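PDB 1YZ4: dual specificity protein phosphatase 15 from Homo sapiens, which removes phosphate from phosphorylated tyrosine, serine and threonine residues of proteins, and may act on MAPK13, ATF2, ERBB3, PDGFRB and SNX6. Local coordinates for residues A104-W114 and E139-R150. The protein carries 1 engineered substitution. Numbering follows the deposited sequence.
Sequences AYVMTVTGLGW and EEFGWASSQKLR
The Phe141 ring carries Ala104 CB over one face, a CH-pi contact with CB 4.3 Å from the ring centroid. The backbone N of Ser146 lies over the centre of the opposite face. Met107 CE meets the ring edge, at 4.1 Å from Phe141 CD2. Thr108 CG2 is also modelled at the edge, but its place is doubtful. Phe141 CG is anti to its backbone N (chi1 180°), which carries the ring from helix 132-143 toward helix 97-110. Phe70 packs edge-to-face on the ring, and Ile74 of helix 70-82 also touches it.

At Trp114, the indole edge has Glu139 OE1 in its plane, while Glu139 CG lies obliquely, 3.2 Å from Trp114 NE1. The indole and carboxylate planes are turned 44° apart. Val109 O sits over one face of the Arg150 guanidinium, offset toward its rim. Bends at chi2 and chi3 bring that group beside the end of helix 97-110, with Arg150 NH2 3.3 Å from Thr110 O.

Met107 lays CE against Gly142, 3.4 Å from its CA.

No clear direct hydrogen bond crosses the contact; water does the bridging. One water joins Ser146 OG, at 2.7 Å from the water oxygen, to Leu112 O and more weakly to Met107 O. A second donates to Thr108 O and meets Ser146 OG weakly.

The axes of segments 104-110 and 145-150 approach to 8.1 Å at 64°. The arrangement is helix-helix packing in the alpha/beta catalytic domain of a dual-specificity phosphatase, away from the active site. It joins the end of helix 97-110 to the end of helix 132-143 and the start of helix 145-157.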
ATOM      1  N   ALA A 104      -6.164  -3.356  -0.699  1.00 11.94           N
ATOM      2  CA  ALA A 104      -7.320  -2.634  -1.196  1.00  9.24           C
ATOM      3  C   ALA A 104      -7.051  -2.149  -2.622  1.00 13.51           C
ATOM      4  O   ALA A 104      -7.925  -2.205  -3.483  1.00 12.38           O
ATOM      5  CB  ALA A 104      -7.610  -1.459  -0.290  1.00 11.86           C
ATOM      6  N   TYR A 105      -5.832  -1.677  -2.869  1.00 13.22           N
ATOM      7  CA  TYR A 105      -5.467  -1.197  -4.194  1.00 11.41           C
ATOM      8  C   TYR A 105      -5.520  -2.309  -5.235  1.00 12.51           C
ATOM      9  O   TYR A 105      -6.121  -2.161  -6.298  1.00  8.82           O
ATOM     10  CB  TYR A 105      -4.054  -0.631  -4.196  1.00 10.31           C
ATOM     11  CG  TYR A 105      -3.658  -0.132  -5.561  1.00 15.88           C
ATOM     12  CD1 TYR A 105      -4.193   1.054  -6.069  1.00 13.42           C
ATOM     13  CD2 TYR A 105      -2.785  -0.862  -6.373  1.00 15.42           C
ATOM     14  CE1 TYR A 105      -3.874   1.499  -7.348  1.00 13.20           C
ATOM     15  CE2 TYR A 105      -2.460  -0.420  -7.660  1.00 15.53           C
ATOM     16  CZ  TYR A 105      -3.011   0.763  -8.134  1.00 13.29           C
ATOM     17  OH  TYR A 105      -2.702   1.217  -9.393  1.00 18.55           O
ATOM     18  N   VAL A 106      -4.857  -3.419  -4.924  1.00 15.33           N
ATOM     19  CA  VAL A 106      -4.807  -4.554  -5.830  1.00 14.13           C
ATOM     20  C   VAL A 106      -6.198  -5.136  -6.049  1.00 15.39           C
ATOM     21  O   VAL A 106      -6.507  -5.630  -7.131  1.00 17.71           O
ATOM     22  CB  VAL A 106      -3.848  -5.633  -5.294  1.00 12.69           C
ATOM     23  CG1 VAL A 106      -3.824  -6.839  -6.234  1.00 11.65           C
ATOM     24  CG2 VAL A 106      -2.445  -5.036  -5.165  1.00  9.77           C
ATOM     25  N   MET A 107      -7.044  -5.073  -5.028  1.00 15.35           N
ATOM     26  CA  MET A 107      -8.401  -5.580  -5.181  1.00 16.04           C
ATOM     27  C   MET A 107      -9.119  -4.780  -6.266  1.00 15.76           C
ATOM     28  O   MET A 107      -9.743  -5.361  -7.155  1.00 15.83           O
ATOM     29  CB  MET A 107      -9.179  -5.460  -3.866  1.00 15.44           C
ATOM     30  CG  MET A 107      -8.837  -6.517  -2.832  1.00 12.72           C
ATOM     31  SD  MET A 107      -9.476  -6.120  -1.191  1.00 16.93           S
ATOM     32  CE  MET A 107     -11.208  -6.471  -1.412  1.00 17.89           C
ATOM     33  N   THR A 108      -9.012  -3.452  -6.211  1.00 15.46           N
ATOM     34  CA  THR A 108      -9.694  -2.624  -7.198  1.00 15.33           C
ATOM     35  C   THR A 108      -9.155  -2.761  -8.622  1.00 16.58           C
ATOM     36  O   THR A 108      -9.948  -2.797  -9.567  1.00 16.81           O
ATOM     37  CB  THR A 108      -9.711  -1.108  -6.815  1.00 16.64           C
ATOM     38  OG1 THR A 108      -8.774  -0.391  -7.623  1.00 23.46           O
ATOM     39  CG2 THR A 108      -9.384  -0.906  -5.354  1.00  8.23           C
ATOM     40  N   VAL A 109      -7.836  -2.851  -8.795  1.00 13.11           N
ATOM     41  CA  VAL A 109      -7.292  -2.980 -10.151  1.00 15.68           C
ATOM     42  C   VAL A 109      -7.397  -4.383 -10.744  1.00 14.39           C
ATOM     43  O   VAL A 109      -7.271  -4.545 -11.952  1.00 14.76           O
ATOM     44  CB  VAL A 109      -5.805  -2.519 -10.257  1.00 12.00           C
ATOM     45  CG1 VAL A 109      -5.693  -1.059  -9.886  1.00 11.71           C
ATOM     46  CG2 VAL A 109      -4.913  -3.381  -9.384  1.00 13.72           C
ATOM     47  N   THR A 110      -7.629  -5.390  -9.904  1.00 16.10           N
ATOM     48  CA  THR A 110      -7.760  -6.768 -10.390  1.00 15.66           C
ATOM     49  C   THR A 110      -9.199  -7.285 -10.299  1.00 16.41           C
ATOM     50  O   THR A 110      -9.580  -8.226 -11.000  1.00 16.60           O
ATOM     51  CB  THR A 110      -6.870  -7.743  -9.593  1.00 13.48           C
ATOM     52  OG1 THR A 110      -7.353  -7.831  -8.253  1.00 10.09           O
ATOM     53  CG2 THR A 110      -5.425  -7.272  -9.580  1.00 13.62           C
ATOM     54  N   GLY A 111      -9.991  -6.677  -9.424  1.00 18.24           N
ATOM     55  CA  GLY A 111     -11.369  -7.108  -9.254  1.00 19.19           C
ATOM     56  C   GLY A 111     -11.474  -8.362  -8.407  1.00 18.96           C
ATOM     57  O   GLY A 111     -12.560  -8.928  -8.262  1.00 19.19           O
ATOM     58  N   LEU A 112     -10.346  -8.782  -7.834  1.00 14.17           N
ATOM     59  CA  LEU A 112     -10.285  -9.982  -7.005  1.00 15.73           C
ATOM     60  C   LEU A 112     -10.513  -9.699  -5.519  1.00 15.43           C
ATOM     61  O   LEU A 112     -10.278  -8.589  -5.056  1.00 18.63           O
ATOM     62  CB  LEU A 112      -8.936 -10.672  -7.217  1.00 14.03           C
ATOM     63  CG  LEU A 112      -8.681 -11.005  -8.692  1.00 17.29           C
ATOM     64  CD1 LEU A 112      -7.288 -11.588  -8.891  1.00 12.77           C
ATOM     65  CD2 LEU A 112      -9.748 -11.994  -9.160  1.00 18.81           C
ATOM     66  N   GLY A 113     -10.973 -10.715  -4.784  1.00 16.96           N
ATOM     67  CA  GLY A 113     -11.246 -10.576  -3.357  1.00 14.00           C
ATOM     68  C   GLY A 113     -10.016 -10.402  -2.475  1.00 14.94           C
ATOM     69  O   GLY A 113      -8.909 -10.754  -2.875  1.00 14.31           O
ATOM     70  N   TRP A 114     -10.205  -9.890  -1.260  1.00 12.77           N
ATOM     71  CA  TRP A 114      -9.075  -9.651  -0.373  1.00 15.11           C
ATOM     72  C   TRP A 114      -8.318 -10.901   0.055  1.00 14.83           C
ATOM     73  O   TRP A 114      -7.115 -10.831   0.335  1.00 13.93           O
ATOM     74  CB  TRP A 114      -9.508  -8.868   0.871  1.00 17.64           C
ATOM     75  CG  TRP A 114     -10.381  -9.630   1.802  1.00 17.98           C
ATOM     76  CD1 TRP A 114     -11.741  -9.734   1.754  1.00 17.98           C
ATOM     77  CD2 TRP A 114      -9.959 -10.403   2.930  1.00 18.90           C
ATOM     78  NE1 TRP A 114     -12.193 -10.520   2.784  1.00 18.05           N
ATOM     79  CE2 TRP A 114     -11.120 -10.944   3.523  1.00 20.13           C
ATOM     80  CE3 TRP A 114      -8.710 -10.693   3.499  1.00 20.62           C
ATOM     81  CZ2 TRP A 114     -11.073 -11.760   4.664  1.00 20.71           C
ATOM     82  CZ3 TRP A 114      -8.659 -11.505   4.634  1.00 20.43           C
ATOM     83  CH2 TRP A 114      -9.837 -12.029   5.204  1.00 21.14           C
ATOM     84  N   GLU A 139     -13.108  -6.614   3.780  1.00 20.65           N
ATOM     85  CA  GLU A 139     -14.288  -7.370   3.373  1.00 24.79           C
ATOM     86  C   GLU A 139     -15.322  -6.389   2.815  1.00 24.98           C
ATOM     87  O   GLU A 139     -15.843  -6.579   1.718  1.00 19.97           O
ATOM     88  CB  GLU A 139     -14.884  -8.106   4.578  1.00 29.09           C
ATOM     89  CG  GLU A 139     -14.764  -9.618   4.533  1.00 38.68           C
ATOM     90  CD  GLU A 139     -15.648 -10.245   3.477  1.00 40.29           C
ATOM     91  OE1 GLU A 139     -15.475  -9.925   2.283  1.00 45.89           O
ATOM     92  OE2 GLU A 139     -16.517 -11.060   3.843  1.00 46.21           O
ATOM     93  N   GLU A 140     -15.608  -5.343   3.592  1.00 25.98           N
ATOM     94  CA  GLU A 140     -16.568  -4.318   3.190  1.00 26.75           C
ATOM     95  C   GLU A 140     -16.163  -3.751   1.841  1.00 23.66           C
ATOM     96  O   GLU A 140     -16.909  -3.827   0.874  1.00 22.89           O
ATOM     97  CB  GLU A 140     -16.592  -3.169   4.201  1.00 31.66           C
ATOM     98  CG  GLU A 140     -17.261  -3.468   5.532  1.00 42.80           C
ATOM     99  CD  GLU A 140     -17.124  -2.311   6.521  1.00 47.88           C
ATOM    100  OE1 GLU A 140     -17.486  -1.162   6.160  1.00 47.51           O
ATOM    101  OE2 GLU A 140     -16.656  -2.555   7.657  1.00 47.11           O
ATOM    102  N   PHE A 141     -14.964  -3.181   1.803  1.00 21.10           N
ATOM    103  CA  PHE A 141     -14.417  -2.566   0.605  1.00 19.07           C
ATOM    104  C   PHE A 141     -14.592  -3.440  -0.631  1.00 21.02           C
ATOM    105  O   PHE A 141     -14.949  -2.947  -1.704  1.00 19.48           O
ATOM    106  CB  PHE A 141     -12.935  -2.259   0.808  1.00 12.91           C
ATOM    107  CG  PHE A 141     -12.282  -1.625  -0.384  1.00 14.96           C
ATOM    108  CD1 PHE A 141     -12.525  -0.290  -0.700  1.00 13.62           C
ATOM    109  CD2 PHE A 141     -11.450  -2.376  -1.217  1.00 11.97           C
ATOM    110  CE1 PHE A 141     -11.954   0.290  -1.828  1.00 18.60           C
ATOM    111  CE2 PHE A 141     -10.873  -1.808  -2.348  1.00 15.18           C
ATOM    112  CZ  PHE A 141     -11.126  -0.469  -2.657  1.00 19.20           C
ATOM    113  N   GLY A 142     -14.340  -4.736  -0.477  1.00 20.16           N
ATOM    114  CA  GLY A 142     -14.477  -5.642  -1.600  1.00 20.71           C
ATOM    115  C   GLY A 142     -15.894  -5.665  -2.137  1.00 21.69           C
ATOM    116  O   GLY A 142     -16.115  -5.610  -3.347  1.00 20.18           O
ATOM    117  N   TRP A 143     -16.859  -5.733  -1.230  1.00 21.39           N
ATOM    118  CA  TRP A 143     -18.260  -5.777  -1.609  1.00 26.26           C
ATOM    119  C   TRP A 143     -18.766  -4.450  -2.163  1.00 27.45           C
ATOM    120  O   TRP A 143     -19.350  -4.398  -3.247  1.00 26.17           O
ATOM    121  CB  TRP A 143     -19.114  -6.159  -0.395  1.00 30.57           C
ATOM    122  CG  TRP A 143     -20.564  -6.426  -0.717  1.00 36.94           C
ATOM    123  CD1 TRP A 143     -21.107  -7.607  -1.148  1.00 39.31           C
ATOM    124  CD2 TRP A 143     -21.653  -5.495  -0.635  1.00 38.29           C
ATOM    125  NE1 TRP A 143     -22.463  -7.470  -1.334  1.00 40.29           N
ATOM    126  CE2 TRP A 143     -22.824  -6.184  -1.029  1.00 40.57           C
ATOM    127  CE3 TRP A 143     -21.753  -4.146  -0.269  1.00 41.66           C
ATOM    128  CZ2 TRP A 143     -24.080  -5.568  -1.064  1.00 40.08           C
ATOM    129  CZ3 TRP A 143     -23.007  -3.533  -0.305  1.00 41.11           C
ATOM    130  CH2 TRP A 143     -24.151  -4.246  -0.700  1.00 40.88           C
ATOM    131  N   ALA A 144     -18.527  -3.376  -1.418  1.00 28.97           N
ATOM    132  CA  ALA A 144     -19.021  -2.056  -1.795  1.00 31.91           C
ATOM    133  C   ALA A 144     -18.243  -1.197  -2.795  1.00 31.44           C
ATOM    134  O   ALA A 144     -18.614  -1.078  -3.962  1.00 35.36           O
ATOM    135  CB  ALA A 144     -19.276  -1.239  -0.519  1.00 27.06           C
ATOM    136  N   SER A 145     -17.159  -0.606  -2.316  1.00 29.03           N
ATOM    137  CA  SER A 145     -16.349   0.325  -3.085  1.00 26.48           C
ATOM    138  C   SER A 145     -15.392  -0.137  -4.187  1.00 24.58           C
ATOM    139  O   SER A 145     -15.185   0.577  -5.166  1.00 24.79           O
ATOM    140  CB  SER A 145     -15.582   1.169  -2.083  1.00 27.58           C
ATOM    141  OG  SER A 145     -16.397   1.391  -0.944  1.00 29.19           O
ATOM    142  N   SER A 146     -14.798  -1.309  -4.027  1.00 21.85           N
ATOM    143  CA  SER A 146     -13.833  -1.820  -4.991  1.00 18.74           C
ATOM    144  C   SER A 146     -14.152  -1.561  -6.473  1.00 18.58           C
ATOM    145  O   SER A 146     -13.442  -0.808  -7.147  1.00 15.02           O
ATOM    146  CB  SER A 146     -13.622  -3.319  -4.745  1.00 19.87           C
ATOM    147  OG  SER A 146     -12.505  -3.800  -5.467  1.00 24.84           O
ATOM    148  N   GLN A 147     -15.211  -2.190  -6.977  1.00 17.44           N
ATOM    149  CA  GLN A 147     -15.619  -2.043  -8.372  1.00 19.51           C
ATOM    150  C   GLN A 147     -15.886  -0.590  -8.811  1.00 19.90           C
ATOM    151  O   GLN A 147     -15.496  -0.175  -9.914  1.00 15.23           O
ATOM    152  CB  GLN A 147     -16.875  -2.884  -8.619  1.00 22.68           C
ATOM    153  CG  GLN A 147     -16.703  -4.372  -8.342  1.00 29.39           C
ATOM    154  CD  GLN A 147     -18.028  -5.073  -8.046  1.00 35.55           C
ATOM    155  OE1 GLN A 147     -18.631  -4.867  -6.989  1.00 36.53           O
ATOM    156  NE2 GLN A 147     -18.486  -5.900  -8.983  1.00 39.51           N
ATOM    157  N   LYS A 148     -16.567   0.171  -7.958  1.00 18.87           N
ATOM    158  CA  LYS A 148     -16.890   1.562  -8.269  1.00 21.31           C
ATOM    159  C   LYS A 148     -15.599   2.347  -8.445  1.00 21.86           C
ATOM    160  O   LYS A 148     -15.458   3.158  -9.368  1.00 23.15           O
ATOM    161  CB  LYS A 148     -17.731   2.187  -7.148  1.00 21.43           C
ATOM    162  CG  LYS A 148     -18.162   3.621  -7.433  1.00 32.84           C
ATOM    163  CD  LYS A 148     -18.871   4.284  -6.248  1.00 34.88           C
ATOM    164  CE  LYS A 148     -19.288   5.723  -6.594  1.00 41.26           C
ATOM    165  NZ  LYS A 148     -19.992   6.430  -5.476  1.00 40.70           N
ATOM    166  N   LEU A 149     -14.644   2.092  -7.560  1.00 19.13           N
ATOM    167  CA  LEU A 149     -13.374   2.779  -7.635  1.00 16.84           C
ATOM    168  C   LEU A 149     -12.635   2.437  -8.927  1.00 15.96           C
ATOM    169  O   LEU A 149     -12.051   3.323  -9.550  1.00 11.95           O
ATOM    170  CB  LEU A 149     -12.509   2.427  -6.429  1.00 17.17           C
ATOM    171  CG  LEU A 149     -11.866   3.641  -5.758  1.00 21.21           C
ATOM    172  CD1 LEU A 149     -10.982   3.161  -4.608  1.00 23.44           C
ATOM    173  CD2 LEU A 149     -11.059   4.448  -6.779  1.00 15.55           C
ATOM    174  N   ARG A 150     -12.661   1.167  -9.339  1.00 15.10           N
ATOM    175  CA  ARG A 150     -11.967   0.792 -10.569  1.00 17.82           C
ATOM    176  C   ARG A 150     -12.480   1.632 -11.741  1.00 20.30           C
ATOM    177  O   ARG A 150     -11.692   2.174 -12.523  1.00 19.08           O
ATOM    178  CB  ARG A 150     -12.140  -0.696 -10.903  1.00 17.03           C
ATOM    179  CG  ARG A 150     -11.011  -1.199 -11.801  1.00 18.39           C
ATOM    180  CD  ARG A 150     -11.429  -2.204 -12.863  1.00 21.32           C
ATOM    181  NE  ARG A 150     -11.593  -3.567 -12.369  1.00 28.00           N
ATOM    182  CZ  ARG A 150     -11.135  -4.649 -13.000  1.00 33.96           C
ATOM    183  NH1 ARG A 150     -10.475  -4.531 -14.147  1.00 33.28           N
ATOM    184  NH2 ARG A 150     -11.352  -5.858 -12.496  1.00 35.17           N
TER
HETATM  185  O   HOH W   1     -12.212  -6.498  -5.448  1.00 23.45           O
HETATM  186  O   HOH W   2     -12.692  -3.792  -8.880  1.00 12.67           O